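Long-range contacts in dihydrodipicolinate synthase (Agrobacterium tumefaciens, PDB 3B4U), which probably condenses pyruvate with aspartate semialdehyde through a Schiff base, the first committed step of lysine biosynthesis: residues B[5-11]-B[37-43]; B[198-203]-B[224-230]; B[233-237]-B[284-289]. All coordinates share one frame. Numbering follows the deposited sequence.

Contact 1 of 3, residues B[5-11]-B[37-43]; sequences FGLSAAL and GCDSVTL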
loop_
_atom_site.group_PDB
_atom_site.type_symbol
_atom_site.label_atom_id
_atom_site.label_comp_id
_atom_site.label_asym_id
_atom_site.label_seq_id
_atom_site.Cartn_x
_atom_site.Cartn_y
_atom_site.Cartn_z
ATOM N N PHE B 5 27.624 -4.718 -3.686
ATOM C CA PHE B 5 26.633 -3.668 -3.849
ATOM C C PHE B 5 27.159 -2.305 -3.414
ATOM O O PHE B 5 27.023 -1.313 -4.153
ATOM C CB PHE B 5 25.361 -4.057 -3.082
ATOM C CG PHE B 5 24.258 -3.044 -3.210
ATOM C CD1 PHE B 5 23.357 -3.109 -4.247
ATOM C CD2 PHE B 5 24.148 -2.001 -2.307
ATOM C CE1 PHE B 5 22.365 -2.161 -4.387
ATOM C CE2 PHE B 5 23.136 -1.057 -2.409
ATOM C CZ PHE B 5 22.251 -1.137 -3.470
ATOM N N GLY B 6 27.740 -2.231 -2.227
ATOM C CA GLY B 6 28.333 -0.997 -1.737
ATOM C C GLY B 6 27.316 -0.087 -1.062
ATOM O O GLY B 6 26.409 -0.536 -0.361
ATOM N N LEU B 7 27.506 1.207 -1.262
ATOM C CA LEU B 7 26.650 2.225 -0.669
ATOM C C LEU B 7 25.724 2.803 -1.730
ATOM O O LEU B 7 26.183 3.328 -2.747
ATOM C CB LEU B 7 27.497 3.361 -0.060
ATOM C CG LEU B 7 26.678 4.494 0.532
ATOM C CD1 LEU B 7 25.704 3.994 1.627
ATOM C CD2 LEU B 7 27.578 5.605 1.071
ATOM N N SER B 8 24.433 2.760 -1.454
ATOM C CA SER B 8 23.461 3.451 -2.273
ATOM C C SER B 8 22.757 4.501 -1.418
ATOM O O SER B 8 22.357 4.195 -0.312
ATOM C CB SER B 8 22.461 2.431 -2.828
ATOM O OG SER B 8 21.649 3.004 -3.845
ATOM N N ALA B 9 22.570 5.726 -1.928
ATOM C CA ALA B 9 21.724 6.686 -1.232
ATOM C C ALA B 9 20.285 6.278 -1.376
ATOM O O ALA B 9 19.831 5.986 -2.491
ATOM C CB ALA B 9 21.916 8.073 -1.794
ATOM N N ALA B 10 19.533 6.280 -0.280
ATOM C CA ALA B 10 18.079 6.128 -0.330
ATOM C C ALA B 10 17.590 7.533 -0.676
ATOM O O ALA B 10 17.251 8.337 0.186
ATOM C CB ALA B 10 17.533 5.646 1.036
ATOM N N LEU B 11 17.606 7.870 -1.966
ATOM C CA LEU B 11 17.627 9.266 -2.381
ATOM C C LEU B 11 16.326 9.964 -2.005
ATOM O O LEU B 11 15.238 9.491 -2.307
ATOM C CB LEU B 11 17.835 9.362 -3.899
ATOM C CG LEU B 11 18.388 10.687 -4.368
ATOM C CD1 LEU B 11 19.875 10.806 -4.062
ATOM C CD2 LEU B 11 18.094 10.893 -5.858
ATOM N N GLY B 37 30.604 9.549 -2.518
ATOM C CA GLY B 37 30.882 8.202 -2.052
ATOM C C GLY B 37 29.833 7.156 -2.266
ATOM O O GLY B 37 30.059 6.018 -1.930
ATOM N N CYS B 38 28.689 7.488 -2.849
ATOM C CA CYS B 38 27.740 6.445 -3.180
ATOM C C CYS B 38 28.166 5.749 -4.461
ATOM O O CYS B 38 28.551 6.383 -5.452
ATOM C CB CYS B 38 26.334 7.001 -3.366
ATOM S SG CYS B 38 25.591 7.620 -1.840
ATOM N N ASP B 39 28.014 4.443 -4.455
ATOM C CA ASP B 39 28.160 3.608 -5.637
ATOM C C ASP B 39 26.941 3.649 -6.554
ATOM O O ASP B 39 27.037 3.408 -7.741
ATOM C CB ASP B 39 28.459 2.162 -5.188
ATOM C CG ASP B 39 29.706 2.102 -4.343
ATOM O OD1 ASP B 39 30.785 2.418 -4.893
ATOM O OD2 ASP B 39 29.671 1.775 -3.149
ATOM N N SER B 40 25.784 3.946 -5.981
ATOM C CA SER B 40 24.533 4.056 -6.715
ATOM C C SER B 40 23.596 4.954 -5.955
ATOM O O SER B 40 23.863 5.342 -4.821
ATOM C CB SER B 40 23.909 2.665 -6.930
ATOM O OG SER B 40 23.482 2.103 -5.705
ATOM N N VAL B 41 22.460 5.248 -6.583
ATOM C CA VAL B 41 21.353 5.892 -5.914
ATOM C C VAL B 41 20.111 5.061 -6.095
ATOM O O VAL B 41 19.845 4.532 -7.175
ATOM C CB VAL B 41 21.162 7.360 -6.433
ATOM C CG1 VAL B 41 22.358 8.247 -6.073
ATOM C CG2 VAL B 41 20.881 7.432 -7.955
ATOM N N THR B 42 19.334 4.979 -5.028
ATOM C CA THR B 42 18.062 4.253 -5.032
ATOM C C THR B 42 16.959 5.302 -5.094
ATOM O O THR B 42 16.831 6.148 -4.211
ATOM C CB THR B 42 17.896 3.380 -3.795
ATOM O OG1 THR B 42 18.890 2.366 -3.818
ATOM C CG2 THR B 42 16.547 2.724 -3.762
ATOM N N LEU B 43 16.195 5.259 -6.177
ATOM C CA LEU B 43 15.067 6.157 -6.381
ATOM C C LEU B 43 13.784 5.510 -5.936
ATOM O O LEU B 43 13.608 4.307 -6.120
ATOM C CB LEU B 43 14.941 6.485 -7.882
ATOM C CG LEU B 43 16.203 6.990 -8.557
ATOM C CD1 LEU B 43 15.872 7.392 -9.993
ATOM C CD2 LEU B 43 16.914 8.097 -7.774
HETATM O O HOH W 1 24.943 -0.126 -5.495
HETATM O O HOH W 2 14.735 6.658 -2.535
#
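In a parallel sheet, inner-strand backbone groups are shared between two neighbours, and side chains or water serve groups at the strand ends; this strand pair is a worked case. Three parallel bridges pair Ser8, Ala9 and Ala10 with Ser40, Val41 and Thr42. Ala9 and Leu11 bond to strand 40-43: Ala9 N gives to Ser40 O (3.2 Å), Ala9 O accepts from Thr42 N (2.8 Å), and Leu11 N reaches Thr42 O (2.9 Å). Gly6, Ser8 and Ala10 form backbone hydrogen bonds to the other neighbour, strand 208-211 and Gln207 just before it, while Ala10 O, at the centre of an inverse gamma turn, is taken by the side chain of Asn215. Just before the first bridge, Leu7 O accepts from Asp39 N (2.7 Å) and weakly from Ser40 N (3.3 Å), while Leu7 N gives to the carboxylate at Asp39 OD2 (2.9 Å), which also forms a salt bridge with Arg222. A side chain on Gly6 would collide with that same oxygen. Ser8 OG is bonded to both Ser40 OG and Thr42 OG1, each at 2.8 Å, a hydroxyl chain on the face that also carries Ala10. One water links Phe5 O to Ser40 OG, 2.7 Å from each; a second donates to Leu11 O (2.9 Å) and Thr42 O (2.7 Å). On the other face Ala9 CB meets Cys38 SG at 3.7 Å, and helix 23-35 covers Val41 and Cys38. Strand 6-10, helix 23-35 and strand 40-43 form a beta-alpha-beta crossover, the first of the repeats that build a TIM barrel.

Contact 2 of 3, residues B[198-203]-B[224-230]; sequences LARGVR and MAVDGKD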
loop_
_atom_site.group_PDB
_atom_site.type_symbol
_atom_site.label_atom_id
_atom_site.label_comp_id
_atom_site.label_asym_id
_atom_site.label_seq_id
_atom_site.Cartn_x
_atom_site.Cartn_y
_atom_site.Cartn_z
ATOM N N LEU B 198 25.278 -1.878 10.999
ATOM C CA LEU B 198 25.770 -1.830 9.632
ATOM C C LEU B 198 27.229 -2.245 9.517
ATOM O O LEU B 198 27.561 -3.170 8.799
ATOM C CB LEU B 198 25.538 -0.440 9.052
ATOM C CG LEU B 198 26.127 -0.182 7.654
ATOM C CD1 LEU B 198 25.625 -1.193 6.646
ATOM C CD2 LEU B 198 25.780 1.260 7.275
ATOM N N ALA B 199 28.116 -1.586 10.258
ATOM C CA ALA B 199 29.537 -1.924 10.147
ATOM C C ALA B 199 29.793 -3.337 10.663
ATOM O O ALA B 199 30.528 -4.103 10.065
ATOM C CB ALA B 199 30.420 -0.871 10.859
ATOM N N ARG B 200 29.150 -3.689 11.778
ATOM C CA ARG B 200 29.220 -5.040 12.347
ATOM C C ARG B 200 28.841 -6.095 11.324
ATOM O O ARG B 200 29.509 -7.108 11.158
ATOM C CB ARG B 200 28.244 -5.114 13.520
ATOM C CG ARG B 200 28.241 -6.383 14.312
ATOM C CD ARG B 200 27.053 -6.349 15.257
ATOM N NE ARG B 200 27.056 -7.443 16.210
ATOM C CZ ARG B 200 26.079 -7.642 17.097
ATOM N NH1 ARG B 200 26.162 -8.635 17.975
ATOM N NH2 ARG B 200 25.034 -6.836 17.117
ATOM N N GLY B 201 27.781 -5.831 10.582
ATOM C CA GLY B 201 27.314 -6.747 9.570
ATOM C C GLY B 201 28.201 -6.809 8.349
ATOM O O GLY B 201 28.436 -7.885 7.805
ATOM N N VAL B 202 28.756 -5.670 7.939
ATOM C CA VAL B 202 29.723 -5.634 6.858
ATOM C C VAL B 202 30.939 -6.487 7.223
ATOM O O VAL B 202 31.462 -7.225 6.397
ATOM C CB VAL B 202 30.084 -4.180 6.507
ATOM C CG1 VAL B 202 31.311 -4.080 5.600
ATOM C CG2 VAL B 202 28.865 -3.496 5.850
ATOM N N ARG B 203 31.388 -6.406 8.482
ATOM C CA ARG B 203 32.514 -7.219 8.920
ATOM C C ARG B 203 32.199 -8.721 8.869
ATOM O O ARG B 203 33.130 -9.532 8.842
ATOM C CB ARG B 203 32.993 -6.768 10.291
ATOM C CG ARG B 203 33.630 -5.387 10.267
ATOM C CD ARG B 203 34.355 -5.031 11.572
ATOM N NE ARG B 203 33.473 -4.937 12.731
ATOM C CZ ARG B 203 32.847 -3.824 13.131
ATOM N NH1 ARG B 203 32.970 -2.698 12.467
ATOM N NH2 ARG B 203 32.099 -3.839 14.217
ATOM N N MET B 224 31.223 3.008 6.984
ATOM C CA MET B 224 30.506 1.929 7.634
ATOM C C MET B 224 30.080 0.842 6.632
ATOM O O MET B 224 30.357 -0.341 6.822
ATOM C CB MET B 224 29.251 2.479 8.324
ATOM C CG MET B 224 29.512 3.567 9.356
ATOM S SD MET B 224 27.962 4.557 9.865
ATOM C CE MET B 224 27.278 3.327 11.045
ATOM N N ALA B 225 29.416 1.254 5.561
ATOM C CA ALA B 225 28.740 0.355 4.620
ATOM C C ALA B 225 29.719 -0.370 3.725
ATOM O O ALA B 225 29.443 -1.493 3.309
ATOM C CB ALA B 225 27.750 1.159 3.746
ATOM N N VAL B 226 30.840 0.281 3.386
ATOM C CA VAL B 226 31.825 -0.291 2.469
ATOM C C VAL B 226 33.029 -0.760 3.252
ATOM O O VAL B 226 33.485 -1.893 3.064
ATOM C CB VAL B 226 32.201 0.715 1.354
ATOM C CG1 VAL B 226 33.320 0.151 0.453
ATOM C CG2 VAL B 226 30.965 1.054 0.548
ATOM N N ASP B 227 33.567 0.088 4.129
ATOM C CA ASP B 227 34.828 -0.210 4.813
ATOM C C ASP B 227 34.647 -0.959 6.128
ATOM O O ASP B 227 35.633 -1.403 6.714
ATOM C CB ASP B 227 35.641 1.064 5.030
ATOM C CG ASP B 227 35.972 1.792 3.761
ATOM O OD1 ASP B 227 35.961 1.186 2.669
ATOM O OD2 ASP B 227 36.249 2.998 3.880
ATOM N N GLY B 228 33.416 -1.120 6.605
ATOM C CA GLY B 228 33.162 -1.874 7.816
ATOM C C GLY B 228 33.698 -1.239 9.082
ATOM O O GLY B 228 34.078 -1.941 10.008
ATOM N N LYS B 229 33.735 0.085 9.133
ATOM C CA LYS B 229 34.199 0.816 10.302
ATOM C C LYS B 229 33.015 1.409 11.048
ATOM O O LYS B 229 32.172 2.088 10.468
ATOM C CB LYS B 229 35.141 1.934 9.858
ATOM C CG LYS B 229 36.341 1.507 9.085
ATOM C CD LYS B 229 37.198 0.543 9.788
ATOM C CE LYS B 229 38.519 0.388 9.029
ATOM N NZ LYS B 229 39.102 -0.966 9.188
ATOM N N ASP B 230 32.994 1.207 12.353
ATOM C CA ASP B 230 31.965 1.801 13.192
ATOM C C ASP B 230 32.020 3.319 13.138
ATOM O O ASP B 230 33.087 3.918 12.927
ATOM C CB ASP B 230 32.160 1.406 14.665
ATOM C CG ASP B 230 31.946 -0.058 14.959
ATOM O OD1 ASP B 230 31.452 -0.819 14.116
ATOM O OD2 ASP B 230 32.235 -0.416 16.128
HETATM O O HOH W 3 28.780 -1.736 13.963
#
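This is a helix-to-helix-end contact in the outer layer of the barrel: helix 195-203, which follows the seventh strand, packs against the last turn of helix 218-225, which follows the eighth, and against the loop leaving it. Close approach depends on small residues. Ala199 and Gly228 bring their CA atoms within 4.3 Å, and Ala199 CB lies 3.7 Å from Gly228 C. Gly228 is the first residue to leave the helical conformation, with positive phi, and a CB there would press on both Val202 CG1 and Arg203 CG. Val202 fits over the exiting backbone, its CG2 3.3 Å from Ala225 O and its CG1 3.6 Å from Gly228 CA. Deeper, Leu198 CD2 rests on Met224 CB (3.8 Å), and both Leu198 and Ala225 touch strand 208-211 through Ala209. At the surface Arg203 clamps the loop: NH1 gives to Gly228 O (2.8 Å) and, in a salt bridge, to Asp230 OD1 (2.9 Å), which NH2 also reaches at 3.1 Å. A water joins Asp230 OD1 to Arg200 N, whereas the Arg200 guanidinium pairs with Asp197. Packing of neighbouring helices in the layer outside a parallel barrel, here between the helices after the seventh and eighth strands, is characteristic of the (beta/alpha)8 fold.

Contact 3 of 3, residues B[233-237]-B[284-289]; sequences RIVDL and AFDALF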
loop_
_atom_site.group_PDB
_atom_site.type_symbol
_atom_site.label_atom_id
_atom_site.label_comp_id
_atom_site.label_asym_id
_atom_site.label_seq_id
_atom_site.Cartn_x
_atom_site.Cartn_y
_atom_site.Cartn_z
ATOM N N ARG B 233 28.956 8.268 16.136
ATOM C CA ARG B 233 28.232 9.523 15.934
ATOM C C ARG B 233 26.963 9.310 15.102
ATOM O O ARG B 233 25.948 9.931 15.333
ATOM C CB ARG B 233 29.097 10.541 15.202
ATOM C CG ARG B 233 30.399 10.931 15.881
ATOM C CD ARG B 233 31.220 11.806 14.979
ATOM N NE ARG B 233 31.589 11.078 13.756
ATOM C CZ ARG B 233 32.131 11.637 12.684
ATOM N NH1 ARG B 233 32.472 12.915 12.673
ATOM N NH2 ARG B 233 32.353 10.893 11.616
ATOM N N ILE B 234 27.039 8.437 14.096
ATOM C CA ILE B 234 25.901 8.150 13.236
ATOM C C ILE B 234 24.822 7.424 14.030
ATOM O O ILE B 234 23.640 7.710 13.930
ATOM C CB ILE B 234 26.368 7.310 12.021
ATOM C CG1 ILE B 234 27.321 8.126 11.138
ATOM C CG2 ILE B 234 25.170 6.774 11.205
ATOM C CD1 ILE B 234 26.652 9.172 10.256
ATOM N N VAL B 235 25.230 6.454 14.849
ATOM C CA VAL B 235 24.291 5.729 15.710
ATOM C C VAL B 235 23.564 6.710 16.623
ATOM O O VAL B 235 22.336 6.693 16.748
ATOM C CB VAL B 235 25.019 4.635 16.510
ATOM C CG1 VAL B 235 24.061 3.975 17.529
ATOM C CG2 VAL B 235 25.634 3.625 15.561
ATOM N N ASP B 236 24.325 7.599 17.244
ATOM C CA ASP B 236 23.741 8.599 18.126
ATOM C C ASP B 236 22.792 9.542 17.386
ATOM O O ASP B 236 21.732 9.857 17.884
ATOM C CB ASP B 236 24.829 9.446 18.797
ATOM C CG ASP B 236 25.583 8.721 19.892
ATOM O OD1 ASP B 236 25.237 7.599 20.309
ATOM O OD2 ASP B 236 26.551 9.357 20.373
ATOM N N LEU B 237 23.175 9.974 16.189
ATOM C CA LEU B 237 22.303 10.854 15.430
ATOM C C LEU B 237 20.961 10.195 15.180
ATOM O O LEU B 237 19.921 10.820 15.347
ATOM C CB LEU B 237 22.949 11.247 14.112
ATOM C CG LEU B 237 22.096 12.165 13.235
ATOM C CD1 LEU B 237 21.884 13.511 13.955
ATOM C CD2 LEU B 237 22.735 12.340 11.896
ATOM N N ALA B 284 21.049 18.803 17.082
ATOM C CA ALA B 284 21.512 17.438 17.328
ATOM C C ALA B 284 22.618 17.055 16.335
ATOM O O ALA B 284 23.636 16.447 16.711
ATOM C CB ALA B 284 20.394 16.497 17.234
ATOM N N PHE B 285 22.412 17.397 15.063
ATOM C CA PHE B 285 23.414 17.170 14.050
ATOM C C PHE B 285 24.693 17.940 14.358
ATOM O O PHE B 285 25.780 17.375 14.303
ATOM C CB PHE B 285 22.837 17.517 12.668
ATOM C CG PHE B 285 23.837 17.419 11.565
ATOM C CD1 PHE B 285 24.020 16.236 10.854
ATOM C CD2 PHE B 285 24.621 18.488 11.242
ATOM C CE1 PHE B 285 24.958 16.166 9.848
ATOM C CE2 PHE B 285 25.568 18.420 10.246
ATOM C CZ PHE B 285 25.737 17.250 9.544
ATOM N N ASP B 286 24.558 19.230 14.640
ATOM C CA ASP B 286 25.723 20.068 14.843
ATOM C C ASP B 286 26.558 19.584 16.033
ATOM O O ASP B 286 27.784 19.633 15.986
ATOM C CB ASP B 286 25.319 21.513 15.086
ATOM C CG ASP B 286 24.828 22.206 13.848
ATOM O OD1 ASP B 286 24.970 21.683 12.717
ATOM O OD2 ASP B 286 24.333 23.348 14.009
ATOM N N ALA B 287 25.902 19.101 17.079
ATOM C CA ALA B 287 26.603 18.636 18.286
ATOM C C ALA B 287 27.481 17.428 17.982
ATOM O O ALA B 287 28.472 17.186 18.665
ATOM C CB ALA B 287 25.637 18.294 19.364
ATOM N N LEU B 288 27.093 16.639 16.980
ATOM C CA LEU B 288 27.820 15.438 16.600
ATOM C C LEU B 288 28.827 15.642 15.473
ATOM O O LEU B 288 29.876 14.998 15.477
ATOM C CB LEU B 288 26.816 14.339 16.221
ATOM C CG LEU B 288 26.083 13.748 17.425
ATOM C CD1 LEU B 288 24.808 13.018 16.989
ATOM C CD2 LEU B 288 26.989 12.820 18.229
ATOM N N PHE B 289 28.502 16.487 14.488
ATOM C CA PHE B 289 29.244 16.567 13.227
ATOM C C PHE B 289 29.811 17.927 12.863
ATOM O O PHE B 289 30.539 18.026 11.873
ATOM C CB PHE B 289 28.379 16.081 12.067
ATOM C CG PHE B 289 28.053 14.630 12.161
ATOM C CD1 PHE B 289 28.960 13.653 11.771
ATOM C CD2 PHE B 289 26.857 14.231 12.714
ATOM C CE1 PHE B 289 28.659 12.312 11.924
ATOM C CE2 PHE B 289 26.561 12.898 12.854
ATOM C CZ PHE B 289 27.468 11.937 12.471
HETATM O O HOH W 4 32.498 15.002 14.695
#
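Leu237 is a knob set into a hole formed by Ala284, Phe285, Leu288 and Phe289. Its CD1 comes to 4.0 Å from Phe285 CA, while CD2 meets the edge of the Phe285 ring at CD1 (4.2 Å) and lies 4.0 Å from Phe289 CE2. The opposing helix answers with Leu288, whose CD1 nestles 3.5 Å from Leu237 N, 3.9 Å from Leu237 CB and 4.0 Å from Asp236 CB. The two helices run nearly antiparallel, at 168° and 9.9 Å between segment axes, and belong to the C-terminal helical extension that follows the TIM barrel in this family. Phe289 fills the next hollow: its CZ abuts Arg233 CB (3.5 Å) and Ile234 CD1 (3.6 Å), with Leu217 packed alongside. The guanidinium of Arg233 presents one face to Phe289 CE1 and forms a salt bridge with Asp231; a water bridges Arg233 NH1 (2.9 Å) to Leu288 O (2.7 Å).

The three contacts run outward from core to periphery, their centres about 8, 17 and 21 Å from the centre of the chain. Contacts 1 and 2, with centres about 15 Å apart, touch directly: Val226 CG2 approaches Leu7 N at 3.9 Å and Gly6 CA at 4.0 Å, covering the start of the first strand. Contacts 2 and 3, about 18 Å apart between centres, meet where Met224 SD packs on Ile234 CG2 (3.8 Å), joining barrel to extension. Contacts 1 and 3 stay about 10 Å apart at their nearest atoms. In this family the active site lies at the C-terminal ends of the strands, the end toward which contact 1 runs from the Val226 junction.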